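Local coordinates for protein aspartokinase (Synechocystis, PDB 3L76) that probably phosphorylates the beta-carboxyl group of aspartate with ATP, opening the branched route to lysine and threonine, and binds both amino acids in its ACT domains, at residues G354-I366 against E393-A405. Sequence-based numbering, arbitrary orientation. Where two conformers were deposited one is given.
With LYS (lysine), chain F.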
ATOM      1  N   GLY A 354      31.992 -36.294 -35.688  1.00 35.28           N
ATOM      2  CA  GLY A 354      32.333 -34.876 -35.768  1.00 34.00           C
ATOM      3  C   GLY A 354      31.253 -33.943 -35.280  1.00 33.41           C
ATOM      4  O   GLY A 354      30.849 -33.031 -35.983  1.00 27.68           O
ATOM      5  N   ILE A 355      30.769 -34.193 -34.077  1.00 33.96           N
ATOM      6  CA  ILE A 355      29.668 -33.437 -33.521  1.00 26.60           C
ATOM      7  C   ILE A 355      30.110 -32.628 -32.296  1.00 34.01           C
ATOM      8  O   ILE A 355      31.170 -32.872 -31.707  1.00 27.61           O
ATOM      9  CB  ILE A 355      28.538 -34.371 -33.078  1.00 27.97           C
ATOM     10  CG1 ILE A 355      29.079 -35.414 -32.092  1.00 30.53           C
ATOM     11  CG2 ILE A 355      27.914 -35.022 -34.279  1.00 17.95           C
ATOM     12  CD1 ILE A 355      28.016 -36.277 -31.445  1.00 32.13           C
ATOM     13  N   ALA A 356      29.281 -31.664 -31.919  1.00 30.32           N
ATOM     14  CA  ALA A 356      29.443 -30.960 -30.659  1.00 29.65           C
ATOM     15  C   ALA A 356      28.076 -30.868 -30.027  1.00 39.92           C
ATOM     16  O   ALA A 356      27.050 -30.914 -30.719  1.00 42.01           O
ATOM     17  CB  ALA A 356      30.040 -29.570 -30.870  1.00 24.24           C
ATOM     18  N   LYS A 357      28.057 -30.765 -28.707  1.00 21.56           N
ATOM     19  CA  LYS A 357      26.824 -30.477 -27.994  1.00 20.34           C
ATOM     20  C   LYS A 357      26.813 -29.025 -27.517  1.00 36.81           C
ATOM     21  O   LYS A 357      27.765 -28.561 -26.875  1.00 38.41           O
ATOM     22  CB  LYS A 357      26.661 -31.421 -26.813  1.00 13.87           C
ATOM     23  CG  LYS A 357      25.373 -31.183 -26.066  1.00 35.54           C
ATOM     24  CD  LYS A 357      25.254 -32.053 -24.814  1.00 22.85           C
ATOM     25  CE  LYS A 357      26.435 -31.844 -23.872  1.00 23.29           C
ATOM     26  NZ  LYS A 357      26.148 -32.460 -22.561  1.00 23.65           N
ATOM     27  N   ILE A 358      25.766 -28.291 -27.868  1.00 25.11           N
ATOM     28  CA  ILE A 358      25.585 -26.947 -27.327  1.00 34.81           C
ATOM     29  C   ILE A 358      24.280 -26.890 -26.564  1.00 33.61           C
ATOM     30  O   ILE A 358      23.356 -27.649 -26.844  1.00 24.42           O
ATOM     31  CB  ILE A 358      25.603 -25.851 -28.401  1.00 35.20           C
ATOM     32  CG1 ILE A 358      24.482 -26.087 -29.407  1.00 31.05           C
ATOM     33  CG2 ILE A 358      26.940 -25.820 -29.101  1.00 41.76           C
ATOM     34  CD1 ILE A 358      24.534 -25.138 -30.569  1.00 41.97           C
ATOM     35  N   ALA A 359      24.211 -25.996 -25.586  1.00 20.97           N
ATOM     36  CA  ALA A 359      22.990 -25.848 -24.800  1.00 29.48           C
ATOM     37  C   ALA A 359      22.783 -24.431 -24.319  1.00 33.72           C
ATOM     38  O   ALA A 359      23.736 -23.645 -24.176  1.00 38.13           O
ATOM     39  CB  ALA A 359      23.022 -26.783 -23.625  1.00  5.93           C
ATOM     40  N   ILE A 360      21.525 -24.107 -24.067  1.00 30.16           N
ATOM     41  CA  ILE A 360      21.201 -22.939 -23.263  1.00 26.64           C
ATOM     42  C   ILE A 360      20.623 -23.474 -21.972  1.00 31.51           C
ATOM     43  O   ILE A 360      19.908 -24.477 -21.962  1.00 24.39           O
ATOM     44  CB  ILE A 360      20.224 -22.001 -23.967  1.00 35.38           C
ATOM     45  CG1 ILE A 360      18.889 -22.723 -24.239  1.00 28.39           C
ATOM     46  CG2 ILE A 360      20.860 -21.462 -25.244  1.00 22.40           C
ATOM     47  CD1 ILE A 360      17.847 -21.833 -24.902  1.00 34.60           C
ATOM     48  N   ALA A 361      20.963 -22.826 -20.870  1.00 34.06           N
ATOM     49  CA  ALA A 361      20.543 -23.308 -19.567  1.00 36.21           C
ATOM     50  C   ALA A 361      19.987 -22.139 -18.775  1.00 31.05           C
ATOM     51  O   ALA A 361      20.478 -21.020 -18.896  1.00 38.91           O
ATOM     52  CB  ALA A 361      21.719 -23.936 -18.862  1.00 24.07           C
ATOM     53  N   GLY A 362      18.961 -22.388 -17.975  1.00 32.17           N
ATOM     54  CA  GLY A 362      18.337 -21.313 -17.228  1.00 28.40           C
ATOM     55  C   GLY A 362      17.017 -21.632 -16.574  1.00 38.70           C
ATOM     56  O   GLY A 362      16.096 -22.163 -17.216  1.00 31.36           O
ATOM     57  N   ALA A 363      16.932 -21.298 -15.286  1.00 27.38           N
ATOM     58  CA  ALA A 363      15.703 -21.461 -14.521  1.00 36.80           C
ATOM     59  C   ALA A 363      14.529 -20.681 -15.131  1.00 24.25           C
ATOM     60  O   ALA A 363      13.382 -21.119 -15.084  1.00 36.97           O
ATOM     61  CB  ALA A 363      15.934 -21.052 -13.098  1.00 33.41           C
ATOM     62  N   GLY A 364      14.843 -19.544 -15.734  1.00 22.35           N
ATOM     63  CA  GLY A 364      13.843 -18.649 -16.279  1.00 40.53           C
ATOM     64  C   GLY A 364      13.086 -19.169 -17.479  1.00 52.87           C
ATOM     65  O   GLY A 364      12.234 -18.465 -18.022  1.00 42.16           O
ATOM     66  N   MET A 365      13.387 -20.396 -17.899  1.00 42.52           N
ATOM     67  CA  MET A 365      12.753 -20.953 -19.090  1.00 35.13           C
ATOM     68  C   MET A 365      11.601 -21.855 -18.674  1.00 40.00           C
ATOM     69  O   MET A 365      10.710 -22.139 -19.465  1.00 34.77           O
ATOM     70  CB  MET A 365      13.757 -21.714 -19.971  1.00 34.95           C
ATOM     71  CG  MET A 365      14.118 -23.121 -19.456  1.00 38.37           C
ATOM     72  SD  MET A 365      15.074 -24.171 -20.586  1.00 40.17           S
ATOM     73  CE  MET A 365      16.547 -23.177 -20.873  1.00 26.00           C
ATOM     74  N   ILE A 366      11.621 -22.296 -17.421  1.00 28.55           N
ATOM     75  CA  ILE A 366      10.518 -23.081 -16.868  1.00 40.90           C
ATOM     76  C   ILE A 366       9.161 -22.378 -17.042  1.00 39.43           C
ATOM     77  O   ILE A 366       8.939 -21.308 -16.497  1.00 44.58           O
ATOM     78  CB  ILE A 366      10.742 -23.377 -15.373  1.00 31.81           C
ATOM     79  CG1 ILE A 366      12.114 -24.019 -15.157  1.00 34.07           C
ATOM     80  CG2 ILE A 366       9.618 -24.240 -14.820  1.00 20.36           C
ATOM     81  CD1 ILE A 366      12.311 -24.615 -13.788  1.00 40.73           C
ATOM     82  N   GLU A 393      14.566 -29.965 -17.593  1.00 40.32           N
ATOM     83  CA  GLU A 393      13.734 -28.898 -17.046  1.00 31.98           C
ATOM     84  C   GLU A 393      14.304 -27.514 -17.329  1.00 27.77           C
ATOM     85  O   GLU A 393      13.567 -26.588 -17.614  1.00 31.71           O
ATOM     86  CB  GLU A 393      13.561 -29.066 -15.544  1.00 47.01           C
ATOM     87  CG  GLU A 393      12.450 -28.222 -14.992  1.00 34.24           C
ATOM     88  CD  GLU A 393      11.094 -28.733 -15.430  1.00 55.55           C
ATOM     89  OE1 GLU A 393      10.452 -28.097 -16.293  1.00 60.56           O
ATOM     90  OE2 GLU A 393      10.676 -29.784 -14.914  1.00 46.46           O
ATOM     91  N   VAL A 394      15.629 -27.407 -17.302  1.00 21.67           N
ATOM     92  CA  VAL A 394      16.291 -26.113 -17.358  0.52 25.25           C
ATOM     93  C   VAL A 394      17.346 -26.040 -18.463  1.00 34.75           C
ATOM     94  O   VAL A 394      18.096 -25.057 -18.581  1.00 41.77           O
ATOM     95  CB  VAL A 394      16.903 -25.746 -15.981  0.52 40.33           C
ATOM     96  CG1 VAL A 394      15.807 -25.431 -14.982  0.52  7.15           C
ATOM     97  CG2 VAL A 394      17.771 -26.882 -15.464  0.52 48.45           C
ATOM     98  N   LYS A 395      17.390 -27.069 -19.303  1.00 31.88           N
ATOM     99  CA  LYS A 395      18.297 -27.051 -20.455  1.00 28.24           C
ATOM    100  C   LYS A 395      17.612 -27.478 -21.725  1.00 26.41           C
ATOM    101  O   LYS A 395      16.848 -28.451 -21.740  1.00 35.20           O
ATOM    102  CB  LYS A 395      19.499 -28.002 -20.240  1.00 18.47           C
ATOM    103  CG  LYS A 395      20.586 -27.433 -19.368  1.00 51.54           C
ATOM    104  CD  LYS A 395      21.796 -28.322 -19.350  1.00 35.21           C
ATOM    105  CE  LYS A 395      22.777 -27.861 -18.290  1.00 31.56           C
ATOM    106  NZ  LYS A 395      24.065 -28.604 -18.381  1.00 38.58           N
ATOM    107  N   VAL A 396      17.901 -26.777 -22.806  1.00 17.53           N
ATOM    108  CA  VAL A 396      17.700 -27.367 -24.128  1.00 40.37           C
ATOM    109  C   VAL A 396      19.058 -27.642 -24.802  1.00 31.64           C
ATOM    110  O   VAL A 396      19.874 -26.737 -24.993  1.00 32.29           O
ATOM    111  CB  VAL A 396      16.689 -26.579 -25.016  1.00 35.51           C
ATOM    112  CG1 VAL A 396      16.641 -25.137 -24.627  1.00 45.49           C
ATOM    113  CG2 VAL A 396      17.007 -26.750 -26.501  1.00 23.81           C
ATOM    114  N   SER A 397      19.304 -28.918 -25.102  1.00 35.15           N
ATOM    115  CA  SER A 397      20.551 -29.350 -25.739  1.00 11.27           C
ATOM    116  C   SER A 397      20.352 -29.660 -27.217  1.00 37.29           C
ATOM    117  O   SER A 397      19.315 -30.190 -27.621  1.00 36.24           O
ATOM    118  CB  SER A 397      21.160 -30.557 -25.031  1.00 30.17           C
ATOM    119  OG  SER A 397      21.309 -30.348 -23.635  1.00 29.30           O
ATOM    120  N   CYS A 398      21.346 -29.289 -28.015  1.00 23.95           N
ATOM    121  CA  CYS A 398      21.329 -29.520 -29.447  1.00 28.81           C
ATOM    122  C   CYS A 398      22.627 -30.186 -29.875  1.00 43.05           C
ATOM    123  O   CYS A 398      23.702 -29.874 -29.357  1.00 30.37           O
ATOM    124  CB  CYS A 398      21.167 -28.208 -30.208  1.00 18.16           C
ATOM    125  SG  CYS A 398      19.522 -27.503 -30.178  1.00 30.80           S
ATOM    126  N   VAL A 399      22.536 -31.119 -30.814  1.00 27.85           N
ATOM    127  CA  VAL A 399      23.755 -31.689 -31.364  1.00 22.73           C
ATOM    128  C   VAL A 399      23.956 -31.057 -32.717  1.00 31.21           C
ATOM    129  O   VAL A 399      23.003 -30.930 -33.485  1.00 29.00           O
ATOM    130  CB  VAL A 399      23.694 -33.223 -31.453  1.00 22.49           C
ATOM    131  CG1 VAL A 399      24.962 -33.765 -32.061  1.00 23.77           C
ATOM    132  CG2 VAL A 399      23.476 -33.808 -30.076  1.00 27.71           C
ATOM    133  N   ILE A 400      25.179 -30.611 -32.986  1.00 22.92           N
ATOM    134  CA  ILE A 400      25.479 -29.935 -34.250  1.00 33.92           C
ATOM    135  C   ILE A 400      26.797 -30.412 -34.860  1.00 35.26           C
ATOM    136  O   ILE A 400      27.632 -31.037 -34.200  1.00 19.02           O
ATOM    137  CB  ILE A 400      25.575 -28.397 -34.087  1.00 33.96           C
ATOM    138  CG1 ILE A 400      26.612 -28.036 -33.032  1.00 28.47           C
ATOM    139  CG2 ILE A 400      24.225 -27.778 -33.717  1.00 17.95           C
ATOM    140  CD1 ILE A 400      27.129 -26.629 -33.186  1.00 23.48           C
ATOM    141  N   ASP A 401      26.984 -30.120 -36.135  1.00 31.49           N
ATOM    142  CA  ASP A 401      28.272 -30.365 -36.742  1.00 23.50           C
ATOM    143  C   ASP A 401      29.345 -29.575 -35.992  1.00 37.75           C
ATOM    144  O   ASP A 401      29.249 -28.350 -35.858  1.00 26.40           O
ATOM    145  CB  ASP A 401      28.270 -29.942 -38.208  1.00 32.34           C
ATOM    146  CG  ASP A 401      29.449 -30.522 -38.995  1.00 51.88           C
ATOM    147  OD1 ASP A 401      30.616 -30.354 -38.573  1.00 36.44           O
ATOM    148  OD2 ASP A 401      29.200 -31.132 -40.056  1.00 47.86           O
ATOM    149  N   GLN A 402      30.373 -30.282 -35.528  1.00 35.95           N
ATOM    150  CA  GLN A 402      31.493 -29.669 -34.821  0.51 44.25           C
ATOM    151  C   GLN A 402      32.014 -28.418 -35.518  1.00 45.93           C
ATOM    152  O   GLN A 402      32.431 -27.466 -34.867  1.00 38.53           O
ATOM    153  CB  GLN A 402      32.637 -30.668 -34.654  0.51 57.51           C
ATOM    154  CG  GLN A 402      33.980 -30.027 -34.316  0.51 59.71           C
ATOM    155  CD  GLN A 402      33.911 -29.145 -33.085  0.51 53.61           C
ATOM    156  OE1 GLN A 402      33.049 -29.326 -32.224  0.51 74.83           O
ATOM    157  NE2 GLN A 402      34.817 -28.179 -32.998  0.51 34.89           N
ATOM    158  N   ARG A 403      31.998 -28.411 -36.843  1.00 35.91           N
ATOM    159  CA  ARG A 403      32.506 -27.248 -37.571  1.00 42.41           C
ATOM    160  C   ARG A 403      31.663 -25.981 -37.375  1.00 43.85           C
ATOM    161  O   ARG A 403      32.122 -24.883 -37.655  1.00 40.81           O
ATOM    162  CB  ARG A 403      32.637 -27.563 -39.059  1.00 36.95           C
ATOM    163  CG  ARG A 403      33.795 -28.470 -39.396  1.00 49.51           C
ATOM    164  CD  ARG A 403      33.697 -28.939 -40.835  1.00 49.28           C
ATOM    165  NE  ARG A 403      32.460 -29.665 -41.055  1.00 48.48           N
ATOM    166  CZ  ARG A 403      32.148 -30.264 -42.191  1.00 42.44           C
ATOM    167  NH1 ARG A 403      32.995 -30.224 -43.205  1.00 43.68           N
ATOM    168  NH2 ARG A 403      30.991 -30.902 -42.298  1.00 42.05           N
ATOM    169  N   ASP A 404      30.423 -26.141 -36.919  1.00 35.55           N
ATOM    170  CA  ASP A 404      29.493 -25.025 -36.793  1.00 30.76           C
ATOM    171  C   ASP A 404      29.594 -24.413 -35.389  1.00 41.63           C
ATOM    172  O   ASP A 404      29.009 -23.371 -35.108  1.00 41.38           O
ATOM    173  CB  ASP A 404      28.038 -25.491 -37.054  1.00 27.24           C
ATOM    174  CG  ASP A 404      27.743 -25.743 -38.521  1.00 46.74           C
ATOM    175  OD1 ASP A 404      28.430 -25.166 -39.396  1.00 48.07           O
ATOM    176  OD2 ASP A 404      26.805 -26.529 -38.793  1.00 49.43           O
ATOM    177  N   ALA A 405      30.337 -25.079 -34.510  1.00 45.25           N
ATOM    178  CA  ALA A 405      30.385 -24.737 -33.090  1.00 26.28           C
ATOM    179  C   ALA A 405      30.775 -23.289 -32.775  1.00 38.55           C
ATOM    180  O   ALA A 405      30.155 -22.641 -31.939  1.00 38.43           O
ATOM    181  CB  ALA A 405      31.311 -25.703 -32.340  1.00 38.13           C
TER
HETATM  182  N   LYS F 604       9.080 -23.810 -21.772  1.00 21.46           N
HETATM  183  CA  LYS F 604      10.108 -23.433 -22.750  1.00 21.10           C
HETATM  184  C   LYS F 604       9.541 -22.936 -24.072  1.00 42.55           C
HETATM  185  O   LYS F 604       8.356 -23.206 -24.381  1.00 25.67           O
HETATM  186  CB  LYS F 604      11.082 -24.599 -22.990  1.00 26.87           C
HETATM  187  CG  LYS F 604      11.904 -24.976 -21.760  1.00 27.23           C
HETATM  188  CD  LYS F 604      12.530 -26.358 -21.869  1.00 31.58           C
HETATM  189  CE  LYS F 604      11.557 -27.437 -21.435  1.00 48.78           C
HETATM  190  NZ  LYS F 604      12.050 -28.215 -20.259  1.00 28.67           N
HETATM  191  OXT LYS F 604      10.278 -22.255 -24.832  1.00 21.86           O
HETATM  192  O   HOH W   1      23.047 -32.364 -21.763  1.00 33.44           O
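Met365, in the 3-10 segment that follows strand 355-361, lays its side chain against Val394 and Val396. CB lies near CG of the bound lysine; CG, set between the backbone N and the carbonyl carbon (chi1 78°), is 3.7 Å from the same ligand atom and 4.0 Å from Glu393 O. SD rests against ligand CG and CD, and the bend at chi3 (58°) sets CE beside Val394 O and 4.2 Å from Val396 CG1. The ligand makes weak hydrogen bonds to Met365 O and Glu393 O; it is also hydrogen-bonded to Ser392 O, Ala372 N, Ser472 OG and Val473 N. The strands, their directions 148° apart, are antiparallel neighbours in an ACT domain: paired backbone bonds link Ala356 with Ile400, Ile358 with Cys398 (Cys398 N to Ile358 O, 2.8 Å), and Ile360 with Val396. Ile358, Ile360, Val396 and Ile400 share one face, packed on helices 371-381 and 405-415; Ile358 CD1 meets Ile400 CD1, the side chains crossing near a right angle. On the other face a water bridges Lys357 NZ and Ser397 OG, and Lys357 NZ is salt-bridged to Asp300 and Glu565. Gln402 N also donates to Gly354 O (2.8 Å), one step further along from the Ala356 and Ile400 pair. Next to it Asp401 forms an Asx turn, OD1 accepting from Arg403 N at 2.9 Å, and a side-on salt bridge, Arg403 NH2 to OD2 at 2.9 Å and NE to OD1 at 3.2 Å, which gives OD1 two donors; an alanine here would probably leave the guanidinium without its mate and free to turn, and Arg403 N without its acceptor.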